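Local coordinates for peptidoglycan-recognition protein (Apis mellifera, PDB 5XZ3) that probably recognises bacterial peptidoglycan as an innate immune receptor of the honeybee, through a domain of the N-acetylmuramoyl-L-alanine amidase family, at residues Ile31-Ile36 against Asp140-Gly145; His37-Leu42 against Ser104-Gly109; Glu55-Tyr60 against Ile70-Leu75; Asn113-Asn118 against Gly156-Lys161. One frame throughout, in Å; residues are numbered along the deposited sequence.

Contacts 1 and 2 share strand 31-38 and lie in the buried sheet: contact 1 joins that strand to strand 141-145 at one edge, contact 2 to strand 102-107 on its other side. Both rest on backbone hydrogen bonds between parallel strands, to which contact 2 adds a threonine hydroxyl. They touch where Ile-35 O meets Ile-105 N at 2.8 Å. Contact 3 is also largely buried but purely apolar across its segments, bringing helix 47-64 against the stretch that enters strand 74-76, the next neighbour of 102-107. Contact 4 is only partly buried; there aliphatic carbon meets backbone, and a water links two polar tips. Leu-159 and Ala-116 connect it to Phe-107 of contact 2.

Contact 1: residues Ile31-Ile36 against Asp140-Gly145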
loop_
_atom_site.group_PDB
_atom_site.type_symbol
_atom_site.label_atom_id
_atom_site.label_comp_id
_atom_site.label_asym_id
_atom_site.label_seq_id
_atom_site.Cartn_x
_atom_site.Cartn_y
_atom_site.Cartn_z
ATOM N N ILE A 31 -6.069 5.304 12.211
ATOM C CA ILE A 31 -4.761 5.658 11.645
ATOM C C ILE A 31 -4.804 7.046 10.955
ATOM O O ILE A 31 -5.703 7.301 10.155
ATOM C CB ILE A 31 -4.333 4.565 10.649
ATOM C CG1 ILE A 31 -4.208 3.216 11.387
ATOM C CG2 ILE A 31 -3.024 4.939 9.958
ATOM C CD1 ILE A 31 -4.436 1.996 10.520
ATOM N N PRO A 32 -3.823 7.935 11.260
ATOM C CA PRO A 32 -3.858 9.311 10.722
ATOM C C PRO A 32 -3.313 9.524 9.310
ATOM O O PRO A 32 -3.670 10.533 8.695
ATOM C CB PRO A 32 -3.024 10.121 11.720
ATOM C CG PRO A 32 -2.150 9.129 12.405
ATOM C CD PRO A 32 -2.885 7.813 12.398
ATOM N N TYR A 33 -2.464 8.614 8.817
ATOM C CA TYR A 33 -1.806 8.787 7.505
ATOM C C TYR A 33 -1.924 7.568 6.606
ATOM O O TYR A 33 -1.951 6.446 7.083
ATOM C CB TYR A 33 -0.303 9.090 7.691
ATOM C CG TYR A 33 -0.043 10.447 8.286
ATOM C CD1 TYR A 33 -0.020 11.579 7.472
ATOM C CD2 TYR A 33 0.182 10.606 9.661
ATOM C CE1 TYR A 33 0.218 12.841 8.012
ATOM C CE2 TYR A 33 0.422 11.859 10.206
ATOM C CZ TYR A 33 0.432 12.972 9.369
ATOM O OH TYR A 33 0.654 14.230 9.883
ATOM N N VAL A 34 -1.979 7.813 5.294
ATOM C CA VAL A 34 -1.751 6.777 4.283
ATOM C C VAL A 34 -0.531 7.214 3.458
ATOM O O VAL A 34 -0.487 8.354 2.984
ATOM C CB VAL A 34 -2.985 6.607 3.356
ATOM C CG1 VAL A 34 -2.671 5.672 2.184
ATOM C CG2 VAL A 34 -4.170 6.043 4.141
ATOM N N ILE A 35 0.468 6.344 3.322
ATOM C CA ILE A 35 1.665 6.690 2.527
ATOM C C ILE A 35 1.609 5.932 1.185
ATOM O O ILE A 35 1.490 4.703 1.152
ATOM C CB ILE A 35 2.999 6.355 3.249
ATOM C CG1 ILE A 35 2.961 6.634 4.768
ATOM C CG2 ILE A 35 4.209 6.984 2.529
ATOM C CD1 ILE A 35 2.819 8.059 5.236
ATOM N N ILE A 36 1.718 6.656 0.077
ATOM C CA ILE A 36 1.688 6.001 -1.228
ATOM C C ILE A 36 3.138 5.764 -1.657
ATOM O O ILE A 36 3.934 6.689 -1.646
ATOM C CB ILE A 36 0.942 6.851 -2.292
ATOM C CG1 ILE A 36 -0.515 7.160 -1.848
ATOM C CG2 ILE A 36 0.984 6.175 -3.680
ATOM C CD1 ILE A 36 -1.388 5.937 -1.548
ATOM N N ASP A 140 -10.403 12.251 8.940
ATOM C CA ASP A 140 -9.595 13.285 8.294
ATOM C C ASP A 140 -8.196 12.740 7.920
ATOM O O ASP A 140 -7.188 13.443 8.057
ATOM C CB ASP A 140 -9.527 14.549 9.192
ATOM C CG ASP A 140 -8.875 14.287 10.563
ATOM O OD1 ASP A 140 -8.302 13.199 10.808
ATOM O OD2 ASP A 140 -8.917 15.189 11.419
ATOM N N VAL A 141 -8.158 11.490 7.441
ATOM C CA VAL A 141 -6.906 10.807 7.094
ATOM C C VAL A 141 -6.155 11.617 6.027
ATOM O O VAL A 141 -6.762 12.184 5.121
ATOM C CB VAL A 141 -7.116 9.318 6.672
ATOM C CG1 VAL A 141 -7.866 9.184 5.348
ATOM C CG2 VAL A 141 -5.789 8.551 6.612
ATOM N N ARG A 142 -4.837 11.677 6.183
ATOM C CA ARG A 142 -3.973 12.471 5.318
ATOM C C ARG A 142 -3.192 11.525 4.397
ATOM O O ARG A 142 -2.487 10.639 4.868
ATOM C CB ARG A 142 -3.031 13.321 6.186
ATOM C CG ARG A 142 -3.799 14.252 7.134
ATOM C CD ARG A 142 -2.923 15.080 8.077
ATOM N NE ARG A 142 -2.260 16.196 7.401
ATOM C CZ ARG A 142 -2.854 17.325 7.001
ATOM N NH1 ARG A 142 -2.135 18.258 6.393
ATOM N NH2 ARG A 142 -4.165 17.525 7.184
ATOM N N VAL A 143 -3.362 11.699 3.091
ATOM C CA VAL A 143 -2.701 10.854 2.122
ATOM C C VAL A 143 -1.521 11.638 1.592
ATOM O O VAL A 143 -1.674 12.792 1.173
ATOM C CB VAL A 143 -3.632 10.432 0.956
ATOM C CG1 VAL A 143 -2.882 9.566 -0.049
ATOM C CG2 VAL A 143 -4.858 9.692 1.476
ATOM N N ILE A 144 -0.349 11.007 1.621
ATOM C CA ILE A 144 0.882 11.647 1.161
ATOM C C ILE A 144 1.715 10.663 0.372
ATOM O O ILE A 144 1.586 9.443 0.564
ATOM C CB ILE A 144 1.741 12.187 2.349
ATOM C CG1 ILE A 144 1.945 11.104 3.431
ATOM C CG2 ILE A 144 1.118 13.452 2.941
ATOM C CD1 ILE A 144 2.971 11.475 4.494
ATOM N N GLY A 145 2.590 11.169 -0.503
ATOM C CA GLY A 145 3.541 10.270 -1.161
ATOM C C GLY A 145 4.736 10.133 -0.230
ATOM O O GLY A 145 5.003 11.029 0.550
HETATM O O HOH W 1 -5.161 12.440 10.068
#
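Residues Pro-32 to Ile-36 pair in parallel with Val-141 to Gly-145, their short axes 19° from aligned. Four backbone hydrogen bonds form the ladder, Arg-142 N to Pro-32 O first and Ile-36 N to Ile-144 O last. A water within hydrogen-bonding distance of Pro-32 O and Asp-140 O links Pro-32 to the corner at Asp-140. On one face the Tyr-33 ring runs beside the Arg-142 chain, its CD1 3.7 Å from Arg-142 CB, with ring and guanidinium nearly perpendicular. Tyr-33 OH bonds OXT of the C-terminal Pro-173, Arg-142 NE forms a salt bridge with the same atom, and Arg-142 NH1 bonds Thr-172 O. An alanine at Tyr-33 would probably leave the aliphatic part of Arg-142 without its ring partner and the carboxylate without a hydrogen bond. Ile-144 CG1 lies between its backbone N and carbonyl carbon (chi1 50°), which brings Ile-144 CD1 tightly beside Ile-35 CD1, at 3.5 Å. Val-34 and Ile-36 share the other face with Val-143; Val-34 CG2 also meets Val-141 CG2 at 3.9 Å, where the side chains cross. Such parallel pairing at the edge of a mixed, helix-covered sheet belongs to the alpha/beta fold of peptidoglycan-recognition proteins.

Contact 2: residues His37-Leu42 against Ser104-Gly109; sequences HHTVSL and SIAFIG
His-37 and His-38 continue a parallel pairing with Ala-106 and Phe-107, after which both segments leave the sheet yet stay bonded as far as Val-40 and Gly-109. His-37 N donates to Ile-105 O, Phe-107 N to His-37 O and Thr-39 N to Phe-107 O; Val-40 N then meets Gly-109 O at 2.9 Å from above the carbonyl plane. Thr-39 makes the side-chain hydrogen bond of the contact. Its OG1 sits between its own backbone N and carbonyl carbon (chi1 62°), where it accepts from Gly-109 N at 3.1 Å and shares a 2.6 Å hydrogen bond with Ser-41 OG. The same torsion lays Thr-39 CG2 against Ala-106 CB, 3.7 Å away. Ile-108 CG2 lies 3.3 Å from Leu-42 O. The His-37 ring presents its edge, through CD2, to Ser-104 CB; Ser-154 OG and Thr-95 OG1 hold its two nitrogens. His-38 turns to the other face, its ND1 bonded to Phe-111 N. The pair are inner, parallel strands of the mixed sheet of the amidase-like fold: on the His-38 face Ile-105 and Phe-107 pack against helix 118-133, while Ala-106 bonds through its backbone to the neighbouring strand 74-76.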
loop_
_atom_site.group_PDB
_atom_site.type_symbol
_atom_site.label_atom_id
_atom_site.label_comp_id
_atom_site.label_asym_id
_atom_site.label_seq_id
_atom_site.Cartn_x
_atom_site.Cartn_y
_atom_site.Cartn_z
ATOM N N HIS A 37 3.447 4.517 -2.014
ATOM C CA HIS A 37 4.768 4.135 -2.508
ATOM C C HIS A 37 4.645 3.449 -3.852
ATOM O O HIS A 37 3.545 3.036 -4.255
ATOM C CB HIS A 37 5.460 3.172 -1.532
ATOM C CG HIS A 37 6.055 3.842 -0.321
ATOM N ND1 HIS A 37 7.227 4.573 -0.372
ATOM C CD2 HIS A 37 5.660 3.856 0.973
ATOM C CE1 HIS A 37 7.531 5.000 0.841
ATOM N NE2 HIS A 37 6.596 4.579 1.678
ATOM N N HIS A 38 5.777 3.346 -4.553
ATOM C CA HIS A 38 5.916 2.353 -5.632
ATOM C C HIS A 38 6.963 1.326 -5.189
ATOM O O HIS A 38 7.774 1.629 -4.310
ATOM C CB HIS A 38 6.171 2.987 -7.017
ATOM C CG HIS A 38 7.501 3.683 -7.174
ATOM N ND1 HIS A 38 7.977 4.068 -8.411
ATOM C CD2 HIS A 38 8.450 4.056 -6.274
ATOM C CE1 HIS A 38 9.154 4.661 -8.265
ATOM N NE2 HIS A 38 9.463 4.667 -6.977
ATOM N N THR A 39 6.911 0.113 -5.742
ATOM C CA THR A 39 7.783 -0.960 -5.254
ATOM C C THR A 39 9.126 -1.012 -5.977
ATOM O O THR A 39 10.045 -1.685 -5.507
ATOM C CB THR A 39 7.124 -2.352 -5.369
ATOM O OG1 THR A 39 6.860 -2.641 -6.748
ATOM C CG2 THR A 39 5.811 -2.418 -4.570
ATOM N N VAL A 40 9.226 -0.315 -7.113
ATOM C CA VAL A 40 10.403 -0.358 -8.005
ATOM C C VAL A 40 10.744 -1.830 -8.345
ATOM O O VAL A 40 11.899 -2.209 -8.499
ATOM C CB VAL A 40 11.642 0.387 -7.425
ATOM C CG1 VAL A 40 12.621 0.770 -8.536
ATOM C CG2 VAL A 40 11.238 1.634 -6.654
ATOM N N SER A 41 9.716 -2.661 -8.413
ATOM C CA SER A 41 9.899 -4.075 -8.686
ATOM C C SER A 41 9.222 -4.354 -10.009
ATOM O O SER A 41 8.572 -3.466 -10.575
ATOM C CB SER A 41 9.329 -4.929 -7.541
ATOM O OG SER A 41 7.901 -4.878 -7.502
ATOM N N LEU A 42 9.393 -5.576 -10.517
ATOM C CA LEU A 42 8.766 -5.969 -11.763
ATOM C C LEU A 42 7.254 -5.836 -11.673
ATOM O O LEU A 42 6.645 -6.260 -10.694
ATOM C CB LEU A 42 9.171 -7.397 -12.165
ATOM C CG LEU A 42 10.322 -7.545 -13.166
ATOM C CD1 LEU A 42 10.758 -8.999 -13.258
ATOM C CD2 LEU A 42 9.968 -7.015 -14.549
ATOM N N SER A 104 0.810 1.817 4.390
ATOM C CA SER A 104 1.332 2.134 3.075
ATOM C C SER A 104 0.548 1.420 1.989
ATOM O O SER A 104 0.041 0.305 2.195
ATOM C CB SER A 104 2.822 1.820 2.978
ATOM O OG SER A 104 3.089 0.448 3.304
ATOM N N ILE A 105 0.419 2.081 0.837
ATOM C CA ILE A 105 -0.196 1.463 -0.331
ATOM C C ILE A 105 0.890 1.492 -1.404
ATOM O O ILE A 105 1.321 2.574 -1.830
ATOM C CB ILE A 105 -1.464 2.201 -0.800
ATOM C CG1 ILE A 105 -2.534 2.222 0.331
ATOM C CG2 ILE A 105 -2.003 1.560 -2.084
ATOM C CD1 ILE A 105 -3.813 3.002 0.036
ATOM N N ALA A 106 1.350 0.308 -1.800
ATOM C CA ALA A 106 2.468 0.224 -2.715
ATOM C C ALA A 106 1.975 -0.243 -4.071
ATOM O O ALA A 106 1.479 -1.361 -4.217
ATOM C CB ALA A 106 3.574 -0.700 -2.187
ATOM N N PHE A 107 2.143 0.624 -5.065
ATOM C CA PHE A 107 1.840 0.303 -6.455
ATOM C C PHE A 107 3.009 -0.519 -6.997
ATOM O O PHE A 107 4.155 -0.080 -6.938
ATOM C CB PHE A 107 1.715 1.600 -7.271
ATOM C CG PHE A 107 0.418 2.340 -7.069
ATOM C CD1 PHE A 107 0.123 2.979 -5.851
ATOM C CD2 PHE A 107 -0.499 2.444 -8.124
ATOM C CE1 PHE A 107 -1.078 3.680 -5.689
ATOM C CE2 PHE A 107 -1.694 3.135 -7.964
ATOM C CZ PHE A 107 -1.980 3.757 -6.746
ATOM N N ILE A 108 2.715 -1.708 -7.508
ATOM C CA ILE A 108 3.758 -2.624 -7.986
ATOM C C ILE A 108 4.259 -2.115 -9.342
ATOM O O ILE A 108 3.531 -2.101 -10.307
ATOM C CB ILE A 108 3.252 -4.088 -8.047
ATOM C CG1 ILE A 108 2.920 -4.592 -6.624
ATOM C CG2 ILE A 108 4.286 -5.010 -8.706
ATOM C CD1 ILE A 108 1.948 -5.758 -6.603
ATOM N N GLY A 109 5.498 -1.652 -9.367
ATOM C CA GLY A 109 6.102 -1.168 -10.590
ATOM C C GLY A 109 6.976 0.012 -10.299
ATOM O O GLY A 109 7.275 0.306 -9.131
#

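Contact 3: residues Glu55-Tyr60 against Ile70-Leu75; sequences ENIRSY and IGYSFL
Apolar contacts join the two segments, with Ile-57 and Ile-70 crossing at their centre. Ile-57 points from the helix toward residues 70-75, and its two branches divide the work. CG2 meets Ile-70 CD1 at 3.8 Å and approaches the edge of the Tyr-72 ring at CE2, a looser contact of 4.4 Å. The longer branch, with CG1 anti to the carbonyl carbon (chi1 -62°), carries CD1 tip to tip with Leu-75 CD2 at 4.0 Å. Ile-70 CD1 also reaches the helix backbone, 3.8 Å from Arg-58 N, while Ile-70 CB lies 4.1 Å from Arg-58 CG, where the two side chains cross at about a right angle.

The salt bridge here lies within the helix. Arg-58 extends beyond this apolar patch and bends at chi2 and chi3 to grip Glu-55 side-on: NE donates to OE1 at 2.7 Å and NH1 to OE2 at 2.8 Å, both nearly straight. The carboxylate oxygens lie close to the guanidinium plane, so the paired bonds fix how that group is turned. Thr-17 OG1 is a second partner of Glu-55 OE1. A leucine in place of Arg-58 would probably leave the Glu-55 carboxylate without its charged mate and freer to turn.

Helix 47-64 thus rests against the irregular chain leading into strand 74-76. Trp-16 of helix 13-16 touches Glu-55, Arg-58 and Ile-70, and Tyr-72 and Leu-75 lead on to the sheet, with Tyr-72 packing against Ser-104 and Ala-106 of strand 102-107.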
loop_
_atom_site.group_PDB
_atom_site.type_symbol
_atom_site.label_atom_id
_atom_site.label_comp_id
_atom_site.label_asym_id
_atom_site.label_seq_id
_atom_site.Cartn_x
_atom_site.Cartn_y
_atom_site.Cartn_z
ATOM N N GLU A 55 4.961 -12.563 -3.422
ATOM C CA GLU A 55 5.660 -13.606 -2.669
ATOM C C GLU A 55 7.176 -13.323 -2.679
ATOM O O GLU A 55 7.832 -13.457 -1.655
ATOM C CB GLU A 55 5.328 -15.000 -3.242
ATOM C CG GLU A 55 5.815 -16.294 -2.498
ATOM C CD GLU A 55 6.157 -16.167 -1.006
ATOM O OE1 GLU A 55 5.444 -15.493 -0.224
ATOM O OE2 GLU A 55 7.135 -16.835 -0.584
ATOM N N ASN A 56 7.710 -12.902 -3.824
ATOM C CA ASN A 56 9.143 -12.592 -3.931
ATOM C C ASN A 56 9.550 -11.357 -3.113
ATOM O O ASN A 56 10.612 -11.360 -2.488
ATOM C CB ASN A 56 9.579 -12.477 -5.395
ATOM C CG ASN A 56 9.689 -13.838 -6.080
ATOM O OD1 ASN A 56 9.806 -14.888 -5.428
ATOM N ND2 ASN A 56 9.651 -13.826 -7.400
ATOM N N ILE A 57 8.700 -10.324 -3.102
ATOM C CA ILE A 57 8.901 -9.169 -2.208
ATOM C C ILE A 57 8.937 -9.626 -0.747
ATOM O O ILE A 57 9.869 -9.267 -0.019
ATOM C CB ILE A 57 7.869 -8.032 -2.423
ATOM C CG1 ILE A 57 7.986 -7.453 -3.844
ATOM C CG2 ILE A 57 8.155 -6.885 -1.465
ATOM C CD1 ILE A 57 6.810 -6.582 -4.268
ATOM N N ARG A 58 7.955 -10.436 -0.340
ATOM C CA ARG A 58 7.897 -10.956 1.040
ATOM C C ARG A 58 9.169 -11.711 1.424
ATOM O O ARG A 58 9.748 -11.465 2.488
ATOM C CB ARG A 58 6.695 -11.882 1.227
ATOM C CG ARG A 58 6.472 -12.298 2.680
ATOM C CD ARG A 58 5.879 -13.698 2.838
ATOM N NE ARG A 58 6.624 -14.765 2.149
ATOM C CZ ARG A 58 7.759 -15.318 2.567
ATOM N NH1 ARG A 58 8.306 -16.285 1.845
ATOM N NH2 ARG A 58 8.354 -14.915 3.689
ATOM N N SER A 59 9.564 -12.638 0.554
ATOM C CA SER A 59 10.766 -13.459 0.726
ATOM C C SER A 59 12.028 -12.593 0.869
ATOM O O SER A 59 12.837 -12.792 1.790
ATOM C CB SER A 59 10.892 -14.429 -0.458
ATOM O OG SER A 59 11.859 -15.405 -0.154
ATOM N N TYR A 60 12.157 -11.608 -0.016
ATOM C CA TYR A 60 13.210 -10.598 0.067
ATOM C C TYR A 60 13.213 -9.828 1.413
ATOM O O TYR A 60 14.250 -9.779 2.095
ATOM C CB TYR A 60 13.099 -9.646 -1.120
ATOM C CG TYR A 60 14.002 -8.425 -1.056
ATOM C CD1 TYR A 60 15.407 -8.553 -1.037
ATOM C CD2 TYR A 60 13.454 -7.150 -1.024
ATOM C CE1 TYR A 60 16.224 -7.433 -0.982
ATOM C CE2 TYR A 60 14.259 -6.020 -0.977
ATOM C CZ TYR A 60 15.642 -6.170 -0.963
ATOM O OH TYR A 60 16.430 -5.049 -0.905
ATOM N N ILE A 70 6.537 -8.760 5.327
ATOM C CA ILE A 70 6.534 -7.892 4.139
ATOM C C ILE A 70 6.268 -6.466 4.649
ATOM O O ILE A 70 5.440 -6.259 5.569
ATOM C CB ILE A 70 5.528 -8.337 3.048
ATOM C CG1 ILE A 70 5.709 -7.476 1.770
ATOM C CG2 ILE A 70 4.097 -8.384 3.605
ATOM C CD1 ILE A 70 5.129 -8.028 0.480
ATOM N N GLY A 71 7.021 -5.509 4.117
ATOM C CA GLY A 71 7.061 -4.155 4.675
ATOM C C GLY A 71 5.855 -3.286 4.358
ATOM O O GLY A 71 5.587 -2.307 5.075
ATOM N N TYR A 72 5.130 -3.630 3.289
ATOM C CA TYR A 72 4.009 -2.800 2.816
ATOM C C TYR A 72 2.660 -3.247 3.369
ATOM O O TYR A 72 2.412 -4.446 3.485
ATOM C CB TYR A 72 3.952 -2.814 1.289
ATOM C CG TYR A 72 5.198 -2.315 0.596
ATOM C CD1 TYR A 72 5.609 -0.981 0.727
ATOM C CD2 TYR A 72 5.954 -3.166 -0.227
ATOM C CE1 TYR A 72 6.720 -0.502 0.056
ATOM C CE2 TYR A 72 7.089 -2.695 -0.904
ATOM C CZ TYR A 72 7.464 -1.367 -0.744
ATOM O OH TYR A 72 8.574 -0.875 -1.406
ATOM N N SER A 73 1.780 -2.293 3.696
ATOM C CA SER A 73 0.464 -2.651 4.266
ATOM C C SER A 73 -0.437 -3.305 3.235
ATOM O O SER A 73 -1.015 -4.376 3.498
ATOM C CB SER A 73 -0.231 -1.444 4.908
ATOM O OG SER A 73 0.712 -0.748 5.688
ATOM N N PHE A 74 -0.521 -2.669 2.064
ATOM C CA PHE A 74 -1.246 -3.187 0.908
ATOM C C PHE A 74 -0.458 -2.961 -0.369
ATOM O O PHE A 74 0.316 -2.001 -0.471
ATOM C CB PHE A 74 -2.612 -2.519 0.789
ATOM C CG PHE A 74 -3.522 -2.795 1.943
ATOM C CD1 PHE A 74 -4.290 -3.971 1.979
ATOM C CD2 PHE A 74 -3.591 -1.908 3.022
ATOM C CE1 PHE A 74 -5.130 -4.255 3.069
ATOM C CE2 PHE A 74 -4.425 -2.190 4.107
ATOM C CZ PHE A 74 -5.201 -3.355 4.118
ATOM N N LEU A 75 -0.678 -3.824 -1.355
ATOM C CA LEU A 75 -0.011 -3.672 -2.657
ATOM C C LEU A 75 -1.083 -3.635 -3.745
ATOM O O LEU A 75 -2.130 -4.262 -3.609
ATOM C CB LEU A 75 1.016 -4.787 -2.904
ATOM C CG LEU A 75 2.169 -4.821 -1.884
ATOM C CD1 LEU A 75 1.836 -5.828 -0.787
ATOM C CD2 LEU A 75 3.485 -5.186 -2.549
#

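Contact 4: residues Asn113-Asn118 against Gly156-Lys161; sequences NKSASN and GFELYK
Glu-158, in the first turn of helix 157-163, packs against the backbone of Asn-113 to Ser-115 in the loop that leads to helix 118-133; Gly-156 occupies the N-cap position of helix 157-163, and Ser-117 that of helix 118-133. The Glu-158 side chain starts toward the loop, its CB 3.4 Å from Lys-114 O. With its CG anti to the carbonyl carbon (chi1 -71°), Glu-158 lays that atom against the Asn-113 to Lys-114 peptide, CG 3.5 Å from Lys-114 N and 3.6 Å from Asn-113 C. The chain then bends at chi2 (-52°), and its carboxylate divides between two partners. OE1 accepts from Lys-161 NZ in a salt bridge within the helix. Lys-161 also lays its CE over the centre of the Phe-157 ring, so the same lysine side chain joins both residues.

Deeper in, Leu-159 CD1 meets Ala-116 CB at 4.2 Å. Both side chains also touch Phe-111 and Phe-107, the latter on strand 102-107, so this apolar pair ties the helix and loop to the end of the sheet. Lys-114 leads the other way, forming a salt bridge to Glu-43 and a cation-pi contact with Phe-111. At the tip of Glu-158 the link to the loop is indirect: OE2 and Ser-115 OG lie 4.2 Å apart, and one water bridges them, donating to OE2 at 2.8 Å and bonded to Ser-115 OG at 2.7 Å.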
loop_
_atom_site.group_PDB
_atom_site.type_symbol
_atom_site.label_atom_id
_atom_site.label_comp_id
_atom_site.label_asym_id
_atom_site.label_seq_id
_atom_site.Cartn_x
_atom_site.Cartn_y
_atom_site.Cartn_z
ATOM N N ASN A 113 8.553 7.475 -14.426
ATOM C CA ASN A 113 8.457 7.952 -15.807
ATOM C C ASN A 113 7.221 7.487 -16.576
ATOM O O ASN A 113 7.126 7.697 -17.802
ATOM C CB ASN A 113 9.733 7.575 -16.580
ATOM C CG ASN A 113 10.969 8.236 -16.012
ATOM O OD1 ASN A 113 11.008 9.453 -15.809
ATOM N ND2 ASN A 113 11.984 7.433 -15.736
ATOM N N LYS A 114 6.289 6.845 -15.871
ATOM C CA LYS A 114 5.010 6.473 -16.465
ATOM C C LYS A 114 3.906 6.445 -15.434
ATOM O O LYS A 114 4.144 6.149 -14.264
ATOM C CB LYS A 114 5.084 5.141 -17.227
ATOM C CG LYS A 114 5.352 3.933 -16.371
ATOM C CD LYS A 114 5.136 2.662 -17.161
ATOM C CE LYS A 114 5.960 1.573 -16.526
ATOM N NZ LYS A 114 5.526 1.462 -15.101
ATOM N N SER A 115 2.708 6.789 -15.887
ATOM C CA SER A 115 1.505 6.812 -15.049
ATOM C C SER A 115 1.097 5.406 -14.682
ATOM O O SER A 115 1.409 4.447 -15.403
ATOM C CB SER A 115 0.357 7.457 -15.821
ATOM O OG SER A 115 0.572 8.836 -15.986
ATOM N N ALA A 116 0.416 5.281 -13.546
ATOM C CA ALA A 116 -0.274 4.043 -13.194
ATOM C C ALA A 116 -1.561 4.052 -13.988
ATOM O O ALA A 116 -2.083 5.126 -14.286
ATOM C CB ALA A 116 -0.585 3.992 -11.697
ATOM N N SER A 117 -2.052 2.860 -14.339
ATOM C CA SER A 117 -3.323 2.717 -15.042
ATOM C C SER A 117 -4.484 3.196 -14.179
ATOM O O SER A 117 -4.373 3.244 -12.945
ATOM C CB SER A 117 -3.553 1.255 -15.429
ATOM O OG SER A 117 -3.861 0.493 -14.269
ATOM N N ASN A 118 -5.590 3.549 -14.842
ATOM C CA ASN A 118 -6.849 3.885 -14.181
ATOM C C ASN A 118 -7.305 2.847 -13.160
ATOM O O ASN A 118 -7.693 3.213 -12.052
ATOM C CB ASN A 118 -7.947 4.111 -15.213
ATOM C CG ASN A 118 -7.841 5.459 -15.875
ATOM O OD1 ASN A 118 -7.277 6.390 -15.313
ATOM N ND2 ASN A 118 -8.386 5.572 -17.079
ATOM N N GLY A 156 7.198 7.789 -7.246
ATOM C CA GLY A 156 7.531 8.151 -8.629
ATOM C C GLY A 156 6.742 9.378 -9.048
ATOM O O GLY A 156 5.565 9.534 -8.701
ATOM N N PHE A 157 7.383 10.236 -9.831
ATOM C CA PHE A 157 6.825 11.547 -10.186
ATOM C C PHE A 157 5.475 11.444 -10.908
ATOM O O PHE A 157 4.557 12.207 -10.619
ATOM C CB PHE A 157 7.849 12.316 -11.041
ATOM C CG PHE A 157 7.447 13.728 -11.369
ATOM C CD1 PHE A 157 6.880 14.573 -10.397
ATOM C CD2 PHE A 157 7.654 14.225 -12.647
ATOM C CE1 PHE A 157 6.536 15.881 -10.719
ATOM C CE2 PHE A 157 7.296 15.536 -12.977
ATOM C CZ PHE A 157 6.737 16.363 -12.016
ATOM N N GLU A 158 5.360 10.500 -11.837
ATOM C CA GLU A 158 4.150 10.399 -12.647
ATOM C C GLU A 158 2.969 9.980 -11.772
ATOM O O GLU A 158 1.914 10.627 -11.806
ATOM C CB GLU A 158 4.341 9.481 -13.868
ATOM C CG GLU A 158 5.250 10.064 -14.960
ATOM C CD GLU A 158 4.808 11.473 -15.377
ATOM O OE1 GLU A 158 5.655 12.396 -15.292
ATOM O OE2 GLU A 158 3.601 11.678 -15.736
ATOM N N LEU A 159 3.171 8.933 -10.967
ATOM C CA LEU A 159 2.139 8.483 -10.014
ATOM C C LEU A 159 1.821 9.530 -8.953
ATOM O O LEU A 159 0.661 9.693 -8.555
ATOM C CB LEU A 159 2.534 7.156 -9.350
ATOM C CG LEU A 159 1.699 6.667 -8.147
ATOM C CD1 LEU A 159 0.211 6.578 -8.511
ATOM C CD2 LEU A 159 2.218 5.320 -7.672
ATOM N N TYR A 160 2.854 10.197 -8.460
ATOM C CA TYR A 160 2.661 11.308 -7.524
ATOM C C TYR A 160 1.692 12.373 -8.017
ATOM O O TYR A 160 0.775 12.777 -7.282
ATOM C CB TYR A 160 3.992 11.922 -7.137
ATOM C CG TYR A 160 3.885 12.944 -6.047
ATOM C CD1 TYR A 160 3.605 12.555 -4.733
ATOM C CD2 TYR A 160 4.045 14.311 -6.321
ATOM C CE1 TYR A 160 3.479 13.491 -3.724
ATOM C CE2 TYR A 160 3.929 15.272 -5.300
ATOM C CZ TYR A 160 3.655 14.839 -4.007
ATOM O OH TYR A 160 3.573 15.748 -2.990
ATOM N N LYS A 161 1.873 12.835 -9.253
ATOM C CA LYS A 161 0.951 13.811 -9.831
ATOM C C LYS A 161 -0.471 13.266 -9.905
ATOM O O LYS A 161 -1.420 14.015 -9.746
ATOM C CB LYS A 161 1.431 14.261 -11.223
ATOM C CG LYS A 161 2.611 15.228 -11.161
ATOM C CD LYS A 161 3.178 15.516 -12.545
ATOM C CE LYS A 161 3.790 14.288 -13.214
ATOM N NZ LYS A 161 4.227 14.667 -14.597
HETATM O O HOH W 2 2.519 9.806 -17.573
#